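Local coordinates for hypothetical protein CG14615-PA (PDB 1SQH), which is of unknown function but may be an acyltransferase that transfers acyl groups to glycine, at residues D189-K194 with L234-V239. Numbering follows the deposited sequence.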
loop_
_atom_site.group_PDB
_atom_site.type_symbol
_atom_site.label_atom_id
_atom_site.label_comp_id
_atom_site.label_asym_id
_atom_site.label_seq_id
_atom_site.Cartn_x
_atom_site.Cartn_y
_atom_site.Cartn_z
ATOM N N ASP A 189 -0.461 11.858 -14.272
ATOM C CA ASP A 189 0.402 12.874 -14.874
ATOM C C ASP A 189 1.046 13.804 -13.856
ATOM O O ASP A 189 2.082 14.406 -14.138
ATOM C CB ASP A 189 -0.370 13.733 -15.875
ATOM C CG ASP A 189 0.502 14.817 -16.496
ATOM O OD1 ASP A 189 1.519 14.466 -17.138
ATOM O OD2 ASP A 189 0.181 16.018 -16.343
ATOM N N SER A 190 0.437 13.932 -12.684
ATOM C CA SER A 190 0.981 14.819 -11.665
ATOM C C SER A 190 1.996 14.130 -10.758
ATOM O O SER A 190 2.432 14.698 -9.755
ATOM C CB SER A 190 -0.154 15.430 -10.837
ATOM O OG SER A 190 -0.950 14.427 -10.238
ATOM N N TRP A 191 2.366 12.905 -11.117
ATOM C CA TRP A 191 3.356 12.142 -10.362
ATOM C C TRP A 191 4.754 12.512 -10.859
ATOM O O TRP A 191 5.049 12.379 -12.046
ATOM C CB TRP A 191 3.128 10.647 -10.563
ATOM C CG TRP A 191 2.024 10.070 -9.733
ATOM C CD1 TRP A 191 1.078 10.753 -9.032
ATOM C CD2 TRP A 191 1.752 8.676 -9.523
ATOM N NE1 TRP A 191 0.234 9.873 -8.396
ATOM C CE2 TRP A 191 0.626 8.592 -8.681
ATOM C CE3 TRP A 191 2.354 7.491 -9.970
ATOM C CZ2 TRP A 191 0.087 7.366 -8.271
ATOM C CZ3 TRP A 191 1.817 6.269 -9.564
ATOM C CH2 TRP A 191 0.694 6.218 -8.721
ATOM N N PRO A 192 5.633 12.976 -9.957
ATOM C CA PRO A 192 6.990 13.353 -10.362
ATOM C C PRO A 192 7.924 12.181 -10.635
ATOM O O PRO A 192 8.700 12.207 -11.589
ATOM C CB PRO A 192 7.467 14.213 -9.195
ATOM C CG PRO A 192 6.818 13.555 -8.028
ATOM C CD PRO A 192 5.404 13.298 -8.537
ATOM N N ASN A 193 7.850 11.155 -9.796
ATOM C CA ASN A 193 8.711 9.988 -9.963
ATOM C C ASN A 193 7.866 8.741 -10.193
ATOM O O ASN A 193 8.026 7.723 -9.516
ATOM C CB ASN A 193 9.601 9.811 -8.727
ATOM C CG ASN A 193 10.435 11.052 -8.423
ATOM O OD1 ASN A 193 11.337 11.417 -9.182
ATOM N ND2 ASN A 193 10.127 11.710 -7.307
ATOM N N LYS A 194 6.967 8.850 -11.166
ATOM C CA LYS A 194 6.053 7.784 -11.557
ATOM C C LYS A 194 6.780 6.607 -12.210
ATOM O O LYS A 194 7.001 6.601 -13.418
ATOM C CB LYS A 194 5.023 8.363 -12.526
ATOM C CG LYS A 194 5.667 9.227 -13.604
ATOM C CD LYS A 194 4.734 10.314 -14.108
ATOM C CE LYS A 194 5.510 11.384 -14.880
ATOM N NZ LYS A 194 4.656 12.546 -15.256
ATOM N N LEU A 234 -5.697 5.401 3.283
ATOM C CA LEU A 234 -5.610 6.549 2.378
ATOM C C LEU A 234 -4.317 6.577 1.591
ATOM O O LEU A 234 -3.269 6.183 2.099
ATOM C CB LEU A 234 -5.714 7.866 3.158
ATOM C CG LEU A 234 -7.060 8.504 3.513
ATOM C CD1 LEU A 234 -8.050 7.459 3.981
ATOM C CD2 LEU A 234 -6.827 9.571 4.586
ATOM N N GLY A 235 -4.395 7.069 0.359
ATOM C CA GLY A 235 -3.204 7.169 -0.465
ATOM C C GLY A 235 -3.319 8.111 -1.658
ATOM O O GLY A 235 -4.413 8.534 -2.037
HETATM N N MSE A 236 -2.164 8.438 -2.237
HETATM C CA MSE A 236 -2.066 9.294 -3.413
HETATM C C MSE A 236 -2.842 10.601 -3.347
HETATM O O MSE A 236 -3.418 11.041 -4.349
HETATM C CB MSE A 236 -2.508 8.507 -4.644
HETATM C CG MSE A 236 -1.603 7.342 -4.966
HETATM SE SE MSE A 236 -2.583 5.884 -5.748
HETATM C CE MSE A 236 -3.133 5.045 -4.071
ATOM N N LEU A 237 -2.858 11.224 -2.173
ATOM C CA LEU A 237 -3.566 12.486 -2.011
ATOM C C LEU A 237 -2.819 13.560 -2.774
ATOM O O LEU A 237 -1.592 13.583 -2.784
ATOM C CB LEU A 237 -3.630 12.892 -0.532
ATOM C CG LEU A 237 -4.187 14.299 -0.248
ATOM C CD1 LEU A 237 -5.646 14.357 -0.693
ATOM C CD2 LEU A 237 -4.073 14.634 1.244
ATOM N N GLN A 238 -3.549 14.438 -3.439
ATOM C CA GLN A 238 -2.892 15.534 -4.128
ATOM C C GLN A 238 -3.853 16.625 -4.554
ATOM O O GLN A 238 -5.003 16.359 -4.911
ATOM C CB GLN A 238 -2.102 15.038 -5.339
ATOM C CG GLN A 238 -1.221 16.134 -5.930
ATOM C CD GLN A 238 -0.188 15.611 -6.902
ATOM O OE1 GLN A 238 0.680 16.359 -7.352
ATOM N NE2 GLN A 238 -0.272 14.321 -7.237
ATOM N N VAL A 239 -3.362 17.859 -4.486
ATOM C CA VAL A 239 -4.124 19.030 -4.883
ATOM C C VAL A 239 -3.270 19.812 -5.877
ATOM O O VAL A 239 -2.113 20.141 -5.590
ATOM C CB VAL A 239 -4.445 19.942 -3.669
ATOM C CG1 VAL A 239 -5.113 21.224 -4.145
ATOM C CG2 VAL A 239 -5.352 19.213 -2.682
#
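The indole of W191 meets the strand 234-239 with its rim. Selenium of M236 (present as selenomethionine) lies in the ring plane, 86° off the normal and 5.3 Å from the centroid of the six-membered ring, while CB of K194 closes the opposite edge. M236 CG approaches the same corner obliquely, 3.7 Å from W191 CZ2. Q238 NE2 comes near the plane beside the pyrrole end, 4.2 Å from W191 CD1. The H188 ring also meets the indole, their planes about 30° apart, and L202 of helix 199-208 touches it too. This is an edge-on Met-aromatic contact; chi1 and chi2 of M236 set the selenium at the rim, and chi3 turns the CE methyl away from the ring.

The second flat group is the Q238 amide. With CG anti to the backbone N (chi1 -170°) and the chain extended beyond it, the amide reaches across to S190. Its NE2 stands 3.1 Å from S190 OG, but at an angle too poor for a hydrogen bond, and OE1 lies 3.4 Å from S190 O, a meeting of two acceptors. The serine hydroxyl is instead hydrogen-bonded to V187 O, three residues back in helix 184-189. With an alanine in place of Q238, S190 CB and OG would probably lose their cover from the strand and a gap open beside W191 CD1.

M236 adopts a left-handed backbone conformation within the strand, consistent with the bulged fourth strand of GNAT acetyltransferases. The example illustrates how polar groups can pack without bonding: no hydrogen bond spans the two segments, and the loop rests on strand 234-239 through van der Waals contact and selenium at an aromatic rim.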